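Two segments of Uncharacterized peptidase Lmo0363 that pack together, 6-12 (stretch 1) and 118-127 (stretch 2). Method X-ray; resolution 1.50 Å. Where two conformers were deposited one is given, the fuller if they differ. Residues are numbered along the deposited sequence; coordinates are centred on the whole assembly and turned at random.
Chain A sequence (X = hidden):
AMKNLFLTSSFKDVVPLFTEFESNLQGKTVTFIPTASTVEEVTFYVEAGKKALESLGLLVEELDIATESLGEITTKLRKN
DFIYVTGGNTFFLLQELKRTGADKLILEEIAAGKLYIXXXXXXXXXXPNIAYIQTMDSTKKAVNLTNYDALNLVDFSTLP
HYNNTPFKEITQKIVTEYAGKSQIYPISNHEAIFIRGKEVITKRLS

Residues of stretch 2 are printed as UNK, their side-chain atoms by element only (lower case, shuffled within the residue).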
ATOM      1  N   PHE A   6       6.807   3.644  -3.087  1.00 10.97           N
ATOM      2  CA  PHE A   6       7.394   3.677  -1.752  1.00 10.42           C
ATOM      3  C   PHE A   6       6.594   2.691  -0.920  1.00 12.29           C
ATOM      4  O   PHE A   6       5.405   2.910  -0.697  1.00 11.18           O
ATOM      5  CB  PHE A   6       7.267   5.094  -1.186  1.00 12.16           C
ATOM      6  CG  PHE A   6       7.817   5.265   0.201  1.00 11.52           C
ATOM      7  CD1 PHE A   6       9.140   5.654   0.393  1.00 12.31           C
ATOM      8  CD2 PHE A   6       7.014   5.061   1.316  1.00 11.79           C
ATOM      9  CE1 PHE A   6       9.652   5.842   1.671  1.00 14.19           C
ATOM     10  CE2 PHE A   6       7.526   5.242   2.606  1.00 13.16           C
ATOM     11  CZ  PHE A   6       8.842   5.632   2.778  1.00 12.49           C
ATOM     12  N   LEU A   7       7.224   1.592  -0.499  1.00 12.66           N
ATOM     13  CA  LEU A   7       6.516   0.544   0.237  1.00 13.30           C
ATOM     14  C   LEU A   7       6.955   0.523   1.698  1.00 12.64           C
ATOM     15  O   LEU A   7       8.138   0.658   2.000  1.00 15.30           O
ATOM     16  CB  LEU A   7       6.738  -0.829  -0.415  1.00 14.20           C
ATOM     17  CG  LEU A   7       6.469  -0.897  -1.920  1.00 13.65           C
ATOM     18  CD1 LEU A   7       6.687  -2.323  -2.474  1.00 16.48           C
ATOM     19  CD2 LEU A   7       5.056  -0.416  -2.219  1.00 16.62           C
ATOM     20  N   THR A   8       6.001   0.344   2.603  1.00 11.93           N
ATOM     21  CA  THR A   8       6.273   0.457   4.028  1.00 12.97           C
ATOM     22  C   THR A   8       5.354  -0.479   4.816  1.00 14.47           C
ATOM     23  O   THR A   8       4.303  -0.875   4.314  1.00 14.60           O
ATOM     24  CB  THR A   8       6.088   1.940   4.488  1.00 14.47           C
ATOM     25  OG1 THR A   8       6.245   2.043   5.909  1.00 18.37           O
ATOM     26  CG2 THR A   8       4.709   2.456   4.115  1.00 16.72           C
ATOM     27  N   SER A   9       5.752  -0.835   6.036  1.00 15.74           N
ATOM     28  CA  SER A   9       4.883  -1.564   6.964  1.00 17.51           C
ATOM     29  C   SER A   9       4.032  -0.597   7.774  1.00 17.58           C
ATOM     30  O   SER A   9       2.956  -0.948   8.262  1.00 21.49           O
ATOM     31  CB  SER A   9       5.710  -2.395   7.949  1.00 19.14           C
ATOM     32  OG  SER A   9       6.583  -3.289   7.298  1.00 23.99           O
ATOM     33  N   SER A  10       4.539   0.623   7.930  1.00 19.09           N
ATOM     34  CA  SER A  10       3.975   1.582   8.868  1.00 20.03           C
ATOM     35  C   SER A  10       4.456   2.968   8.482  1.00 17.33           C
ATOM     36  O   SER A  10       5.562   3.365   8.839  1.00 17.56           O
ATOM     37  CB  SER A  10       4.429   1.238  10.291  1.00 20.56           C
ATOM     38  OG  SER A  10       4.020   2.222  11.229  1.00 25.09           O
ATOM     39  N   PHE A  11       3.642   3.695   7.722  1.00 15.06           N
ATOM     40  CA  PHE A  11       4.100   4.962   7.173  1.00 15.70           C
ATOM     41  C   PHE A  11       4.557   5.910   8.282  1.00 15.84           C
ATOM     42  O   PHE A  11       5.564   6.591   8.142  1.00 14.99           O
ATOM     43  CB  PHE A  11       3.038   5.615   6.271  1.00 14.15           C
ATOM     44  CG  PHE A  11       3.519   6.874   5.591  1.00 13.75           C
ATOM     45  CD1 PHE A  11       4.329   6.796   4.470  1.00 13.87           C
ATOM     46  CD2 PHE A  11       3.190   8.129   6.089  1.00 15.21           C
ATOM     47  CE1 PHE A  11       4.803   7.942   3.842  1.00 15.50           C
ATOM     48  CE2 PHE A  11       3.653   9.289   5.469  1.00 17.72           C
ATOM     49  CZ  PHE A  11       4.465   9.198   4.343  1.00 13.22           C
ATOM     50  N   LYS A  12       3.831   5.924   9.395  1.00 18.74           N
ATOM     51  CA  LYS A  12       4.148   6.857  10.464  1.00 18.22           C
ATOM     52  C   LYS A  12       5.518   6.581  11.085  1.00 17.43           C
ATOM     53  O   LYS A  12       6.081   7.451  11.742  1.00 22.00           O
ATOM     54  CB  LYS A  12       3.040   6.882  11.528  1.00 23.33           C
ATOM     55  CG  LYS A  12       2.845   5.589  12.296  1.00 28.95           C
ATOM     56  CD  LYS A  12       3.751   5.504  13.505  1.00 33.37           C
ATOM     57  CE  LYS A  12       3.386   4.316  14.389  1.00 33.42           C
ATOM     58  NZ  LYS A  12       4.201   4.283  15.642  1.00 33.54           N
ATOM     59  N   UNK A 118       2.473   2.544  -0.659  1.00 10.63           N
ATOM     60  CA  UNK A 118       1.718   1.396  -0.184  1.00  9.34           C
ATOM     61  C   UNK A 118       2.113   0.971   1.210  1.00  9.57           C
ATOM     62  O   UNK A 118       3.271   0.607   1.438  1.00 12.00           O
ATOM     63  N   UNK A 119       1.154   1.008   2.134  1.00 11.56           N
ATOM     64  CA  UNK A 119       1.401   0.640   3.525  1.00 11.52           C
ATOM     65  C   UNK A 119       0.794  -0.709   3.864  1.00 11.86           C
ATOM     66  O   UNK A 119      -0.420  -0.892   3.744  1.00 12.40           O
ATOM     67  c   UNK A 119       0.212   2.292   6.820  1.00 16.56           C
ATOM     68  o   UNK A 119      -1.036   2.349   6.829  1.00 16.23           O
ATOM     69  o   UNK A 119       0.925   3.046   7.499  1.00 15.67           O
ATOM     70  c   UNK A 119       0.898   1.290   5.928  1.00 12.99           C
ATOM     71  c   UNK A 119       0.795   1.677   4.460  1.00 12.43           C
ATOM     72  N   UNK A 120       1.641  -1.637   4.306  0.58 13.76           N
ATOM     73  CA  UNK A 120       1.208  -2.988   4.665  0.58 14.68           C
ATOM     74  C   UNK A 120       0.349  -3.606   3.560  0.58 13.69           C
ATOM     75  O   UNK A 120       0.870  -3.917   2.495  0.58 17.91           O
ATOM     76  c   UNK A 120       0.506  -2.986   6.023  0.58 19.92           C
ATOM     77  o   UNK A 120       1.439  -2.683   7.045  0.58 22.03           O
ATOM     78  N   UNK A 121      -0.949  -3.784   3.795  1.00 13.54           N
ATOM     79  CA  UNK A 121      -1.846  -4.280   2.736  1.00 13.38           C
ATOM     80  C   UNK A 121      -1.592  -3.572   1.392  1.00 13.90           C
ATOM     81  O   UNK A 121      -1.619  -4.201   0.323  1.00 14.21           O
ATOM     82  c   UNK A 121      -3.310  -4.113   3.140  1.00 15.15           C
ATOM     83  N   UNK A 122      -1.344  -2.266   1.443  1.00 11.87           N
ATOM     84  CA  UNK A 122      -1.112  -1.497   0.229  1.00 11.28           C
ATOM     85  C   UNK A 122       0.214  -1.832  -0.434  1.00 12.22           C
ATOM     86  O   UNK A 122       0.379  -1.639  -1.643  1.00 13.22           O
ATOM     87  N   UNK A 123       1.164  -2.332   0.353  1.00 12.49           N
ATOM     88  CA  UNK A 123       2.402  -2.886  -0.205  1.00 13.45           C
ATOM     89  C   UNK A 123       2.201  -4.313  -0.710  1.00 14.85           C
ATOM     90  O   UNK A 123       2.732  -4.694  -1.756  1.00 15.34           O
ATOM     91  c   UNK A 123       3.525  -2.863   0.833  1.00 13.65           C
ATOM     92  N   UNK A 124       1.450  -5.111   0.042  1.00 13.25           N
ATOM     93  CA  UNK A 124       1.257  -6.502  -0.334  1.00 15.00           C
ATOM     94  C   UNK A 124       0.617  -6.614  -1.725  1.00 15.90           C
ATOM     95  O   UNK A 124       0.989  -7.497  -2.511  1.00 16.80           O
ATOM     96  c   UNK A 124       0.086  -8.683   0.260  1.00 18.19           C
ATOM     97  c   UNK A 124       0.442  -7.273   0.737  1.00 15.81           C
ATOM     98  c   UNK A 124       1.216  -7.338   2.044  1.00 17.15           C
ATOM     99  N   UNK A 125      -0.331  -5.728  -2.048  1.00 13.84           N
ATOM    100  CA  UNK A 125      -0.997  -5.831  -3.359  1.00 14.17           C
ATOM    101  C   UNK A 125      -0.107  -5.488  -4.563  1.00 16.67           C
ATOM    102  O   UNK A 125      -0.525  -5.678  -5.711  1.00 15.73           O
ATOM    103  c   UNK A 125      -2.333  -5.023  -3.449  1.00 12.31           C
ATOM    104  c   UNK A 125      -3.292  -2.687  -3.678  1.00 13.85           C
ATOM    105  c   UNK A 125      -2.082  -3.526  -3.281  1.00 12.00           C
ATOM    106  c   UNK A 125      -3.350  -5.528  -2.441  1.00 15.22           C
ATOM    107  N   UNK A 126       1.110  -4.999  -4.323  1.00 14.71           N
ATOM    108  CA  UNK A 126       2.048  -4.785  -5.432  1.00 15.72           C
ATOM    109  C   UNK A 126       2.662  -6.099  -5.926  1.00 21.38           C
ATOM    110  O   UNK A 126       3.230  -6.147  -7.011  1.00 22.65           O
ATOM    111  c   UNK A 126       2.667  -2.477  -4.586  1.00 15.78           C
ATOM    112  o   UNK A 126       4.044  -4.400  -4.082  1.00 18.72           O
ATOM    113  c   UNK A 126       3.198  -3.814  -5.080  1.00 16.46           C
ATOM    114  N   UNK A 127       2.538  -7.158  -5.127  1.00 19.01           N
ATOM    115  CA  UNK A 127       3.081  -8.472  -5.477  1.00 21.69           C
ATOM    116  C   UNK A 127       2.277  -9.158  -6.576  1.00 21.67           C
ATOM    117  O   UNK A 127       1.197  -8.701  -6.946  1.00 20.49           O
ATOM    118  o   UNK A 127       1.768  -9.769  -3.907  1.00 23.58           O
ATOM    119  c   UNK A 127       3.088  -9.371  -4.244  1.00 23.10           C
TER
HETATM  120  O   HOH W   1       0.740   4.797   9.515  1.00 19.60           O

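Position 118 has no side-chain atoms. Its N donates a hydrogen bond to Phe6 O at 3.0 Å, and its O accepts one from Thr8 N, also 3.0 Å. Leu7 is its parallel bridge partner. An ideal CB here would lie 3.4 Å from Leu7 CD2 and only 2.5 Å from the O of position 122, a clash. The residue is Gly118.

Position 119 has three carbons in a row, the third carrying two oxygens. This is a carboxylate on a two-carbon arm. One oxygen lies 2.8 Å from Phe11 N. The residue is Glu119. Its chi1 and chi2 are both t, so the chain is extended and reaches past Thr8 toward the turn after the strand. Glu119 OE1 accepts the hydrogen bond from Phe11 N, and a water donates to the same oxygen at 2.7 Å. That water also accepts a bond from Lys12 N at 3.3 Å. OE2 is bonded elsewhere in the structure.

Position 120 has one carbon and then one oxygen. The oxygen is 2.6 Å from Ser9 O. Two conformers were deposited, and one is given. Carbon and a terminal oxygen fit serine, and the oxygen donates to the Ser9 carbonyl. The residue is Ser120. Its phi is positive, at 50°. Its backbone N donates to Thr8 O at 2.8 Å. It sits at the N-cap position, but its side chain makes no capping bond.

Position 121 has a single carbon, which points away from stretch 1 and touches nothing there. The residue is Ala121.

Position 122 has no side-chain atoms and no contact with stretch 1. An ideal CB would come 3.0 Å from Glu119 N, a clash. The residue is Gly122.

Position 123 has a single carbon pointing toward stretch 1. This CB is 4.0 Å from Leu7 CB. The residue is Ala123.

Position 124 has three carbons, forked at the first, with no contact to stretch 1. The residue is Val124.

Position 125 has four carbons, forked at the first, with one arm two carbons long. It is out of reach of stretch 1. The residue is Ile125.

Position 126 has one carbon carrying an oxygen and a carbon. The oxygen is 3.7 Å from Leu7 CD1. The residue is Thr126. Its OG1 donates to Ala123 O at 2.7 Å.

Position 127 has one carbon and one oxygen, out of reach of stretch 1. The residue is Ser127. Its OG donates to Val124 O at 2.8 Å.

The contact starts as a parallel strand pairing. Three backbone hydrogen bonds run from Gly118 to Ser120, and the bridges put Leu7 and Thr8 on different faces of the sheet. On the Leu7 face, Ala123 and Thr126 pack against the leucine. On the Thr8 face, Thr8 CG2 lies 4.0 Å from Glu119 CB. Beyond the strands, side chains take over: Ser120 OG holds the Ser9 carbonyl and Glu119 OE1 holds the amide of Phe11. Together the two stretches bury 390 Å².

Stretch 2 118-127: GESAGAVITS
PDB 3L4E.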